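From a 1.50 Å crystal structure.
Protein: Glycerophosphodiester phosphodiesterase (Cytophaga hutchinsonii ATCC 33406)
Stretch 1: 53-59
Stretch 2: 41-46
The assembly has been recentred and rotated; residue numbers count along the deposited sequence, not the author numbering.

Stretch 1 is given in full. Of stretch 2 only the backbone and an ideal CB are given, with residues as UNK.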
# COMPACT_ATOMS: atom_id res chain seq x y z
N VAL A 53 -2.30 12.15 -2.29
CA VAL A 53 -3.60 11.52 -2.17
C VAL A 53 -3.44 10.01 -1.99
O VAL A 53 -2.58 9.37 -2.65
CB VAL A 53 -4.42 11.80 -3.43
CG1 VAL A 53 -5.86 11.19 -3.36
CG2 VAL A 53 -4.52 13.32 -3.73
N VAL A 54 -4.24 9.43 -1.09
CA VAL A 54 -4.24 7.98 -0.91
C VAL A 54 -5.11 7.34 -1.97
O VAL A 54 -6.31 7.61 -2.05
CB VAL A 54 -4.72 7.55 0.50
CG1 VAL A 54 -4.47 6.04 0.74
CG2 VAL A 54 -4.02 8.34 1.59
N SER A 55 -4.49 6.58 -2.89
CA SER A 55 -5.18 6.00 -4.02
C SER A 55 -4.31 4.92 -4.66
O SER A 55 -3.12 5.15 -4.86
CB SER A 55 -5.43 7.08 -5.08
OG SER A 55 -6.21 6.55 -6.12
N HIS A 56 -4.92 3.79 -4.98
CA HIS A 56 -4.18 2.70 -5.65
C HIS A 56 -3.73 3.07 -7.05
O HIS A 56 -2.69 2.60 -7.54
CB HIS A 56 -5.04 1.43 -5.73
CG HIS A 56 -4.34 0.30 -6.37
ND1 HIS A 56 -4.51 -0.04 -7.70
CD2 HIS A 56 -3.34 -0.50 -5.91
CE1 HIS A 56 -3.70 -1.04 -8.00
NE2 HIS A 56 -2.97 -1.33 -6.93
N ASP A 57 -4.53 3.87 -7.75
CA ASP A 57 -4.27 4.28 -9.15
C ASP A 57 -4.21 5.77 -9.24
O ASP A 57 -4.77 6.52 -8.42
CB ASP A 57 -5.31 3.68 -10.07
CG ASP A 57 -5.14 2.18 -10.21
OD1 ASP A 57 -4.22 1.70 -10.97
OD2 ASP A 57 -5.85 1.46 -9.48
N THR A 58 -3.54 6.25 -10.29
CA THR A 58 -3.49 7.64 -10.64
C THR A 58 -4.75 8.12 -11.36
O THR A 58 -4.74 9.24 -11.82
CB THR A 58 -2.27 7.96 -11.50
OG1 THR A 58 -2.34 7.17 -12.68
CG2 THR A 58 -0.99 7.59 -10.73
N PHE A 59 -5.74 7.25 -11.52
CA PHE A 59 -7.02 7.57 -12.16
C PHE A 59 -8.11 6.98 -11.25
O PHE A 59 -7.86 6.11 -10.39
CB PHE A 59 -7.13 7.00 -13.58
CG PHE A 59 -6.88 5.52 -13.65
CD1 PHE A 59 -5.59 5.01 -13.80
CD2 PHE A 59 -7.90 4.62 -13.52
CE1 PHE A 59 -5.39 3.67 -13.83
CE2 PHE A 59 -7.70 3.32 -13.54
CZ PHE A 59 -6.41 2.81 -13.70
N UNK A 41 -1.32 -0.47 5.37
CA UNK A 41 -0.74 -0.53 4.06
C UNK A 41 -1.62 0.31 3.08
O UNK A 41 -2.86 0.31 3.16
CB UNK A 41 -0.61 -1.98 3.60
N UNK A 42 -1.00 1.07 2.19
CA UNK A 42 -1.78 1.97 1.35
C UNK A 42 -0.90 2.48 0.23
O UNK A 42 0.29 2.24 0.19
CB UNK A 42 -2.35 3.13 2.16
N UNK A 43 -1.53 3.19 -0.70
CA UNK A 43 -0.95 3.61 -1.98
C UNK A 43 -1.06 5.10 -2.10
O UNK A 43 -2.02 5.69 -1.63
CB UNK A 43 -1.64 2.93 -3.16
N UNK A 44 -0.04 5.73 -2.71
CA UNK A 44 0.05 7.17 -2.82
C UNK A 44 0.27 7.64 -4.24
O UNK A 44 1.08 7.06 -5.00
CB UNK A 44 1.18 7.69 -1.93
N UNK A 45 -0.50 8.67 -4.57
CA UNK A 45 -0.42 9.39 -5.85
C UNK A 45 -0.46 10.89 -5.55
O UNK A 45 -0.55 11.29 -4.39
CB UNK A 45 -1.56 8.99 -6.79
N UNK A 46 -0.27 11.70 -6.61
CA UNK A 46 -0.21 13.18 -6.51
C UNK A 46 -1.30 13.84 -7.36
O UNK A 46 -1.53 13.42 -8.48
CB UNK A 46 1.16 13.69 -6.95

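Position 41 lies in extended strand conformation, but nothing of stretch 1 comes within 5.5 Å of its ideal CB. The neighbouring stretch therefore sets no requirement, and almost any side chain would be compatible. The deposited residue is E41, whose carboxylate oxygens are hydrogen-bonded elsewhere in the structure.

At position 42 the backbone is very extended (phi/psi -167/173) and the CA-to-CB bond points sideways. The ideal CB lies 3.9 Å from V54 CG1, so stretch 1 offers one methyl group and no polar partner. A valine, leucine, isoleucine or aromatic side chain would suit. The residue is F42, with chi1 in the p well; its CB packs 3.9 Å from V54 CG1, which approaches the ring obliquely.

Position 43 is more demanding. Its CA-to-CB bond points toward stretch 1, and the ideal CB sits a tight 3.2 Å from S55 O and 3.6 Å from H56 CA, so bulk close to CB would be crowded. The backbone is engaged as well: S55 N donates to the carbonyl O of residue 43 at 2.9 Å, and V54 CA makes a CA-H...O contact with that same oxygen at 3.3 Å. Beyond CB, the imidazole edge of H56 is within reach, so a short polar or acidic side chain is plausible: serine, asparagine or aspartate. The residue is D43, chi1 m. Its OD2 lies near the plane of the H56 ring, 3.5 Å from H56 CD2, a contact between a carboxylate oxygen and a polarised ring carbon rather than a hydrogen bond; OD2 finds its hydrogen bond elsewhere in the structure.

Position 44 forms an antiparallel, non-hydrogen-bonded pair with V54, their CA atoms 4.8 Å apart and their side chains on the same face of the sheet. Its CA makes a CA-H...O contact with V53 O at 3.4 Å. With V54 as neighbour, leucine, isoleucine, valine or methionine would all be reasonable. The residue is L44, m at chi1 and t at chi2, whose end comes nearer to stretch 1 than its CB direction suggests: L44 CD2 lies 4.2 Å from V54 CG2.

Position 45 pairs with V53 in the hydrogen-bonded register. Its N donates to V53 O, and V53 N donates to its O, both at 2.9 Å. Its CB shares a face with V53, and the ideal CB is 4.2 Å from T58 CG2 and 4.4 Å from D57 O, where the chain after the strand comes past. Methyl groups on a compact, beta-branched side chain fit well; isoleucine or threonine could be considered too. The residue is V45, chi1 m, the most extensively covered of the six. V45 CG1 reaches T58 CG2 at 3.8 Å and S55 O at 3.5 Å, while V45 CG2 lies 3.8 Å from S55 CB and 4.1 Å from V53 CB.

Position 46 points away, with nothing of stretch 1 near its ideal CB, leaving the choice open. It is I46, a residue well suited to a beta strand.

Stretch 2 41-46: EFDLVI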
# COMPACT_ATOMS: atom_id res chain seq x y z
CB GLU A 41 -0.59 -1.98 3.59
CG GLU A 41 0.18 -2.18 2.28
CD GLU A 41 -0.56 -1.81 1.03
OE1 GLU A 41 -1.82 -1.73 0.97
OE2 GLU A 41 0.10 -1.62 -0.02
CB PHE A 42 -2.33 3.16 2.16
CG PHE A 42 -1.25 3.85 2.95
CD1 PHE A 42 -0.91 3.41 4.22
CD2 PHE A 42 -0.56 4.96 2.42
CE1 PHE A 42 0.11 3.98 4.92
CE2 PHE A 42 0.49 5.53 3.11
CZ PHE A 42 0.82 5.05 4.36
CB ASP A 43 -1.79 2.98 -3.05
CG ASP A 43 -1.92 1.49 -2.89
OD1 ASP A 43 -0.88 0.83 -2.98
OD2 ASP A 43 -3.04 0.94 -2.77
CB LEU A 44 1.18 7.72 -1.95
CG LEU A 44 1.20 7.30 -0.47
CD1 LEU A 44 2.47 7.70 0.27
CD2 LEU A 44 -0.04 7.90 0.22
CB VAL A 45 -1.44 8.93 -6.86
CG1 VAL A 45 -1.45 7.38 -7.00
CG2 VAL A 45 -2.85 9.50 -6.46
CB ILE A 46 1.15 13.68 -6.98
CG1 ILE A 46 2.31 12.91 -6.28
CG2 ILE A 46 1.32 15.21 -6.69
CD1 ILE A 46 2.38 12.99 -4.77
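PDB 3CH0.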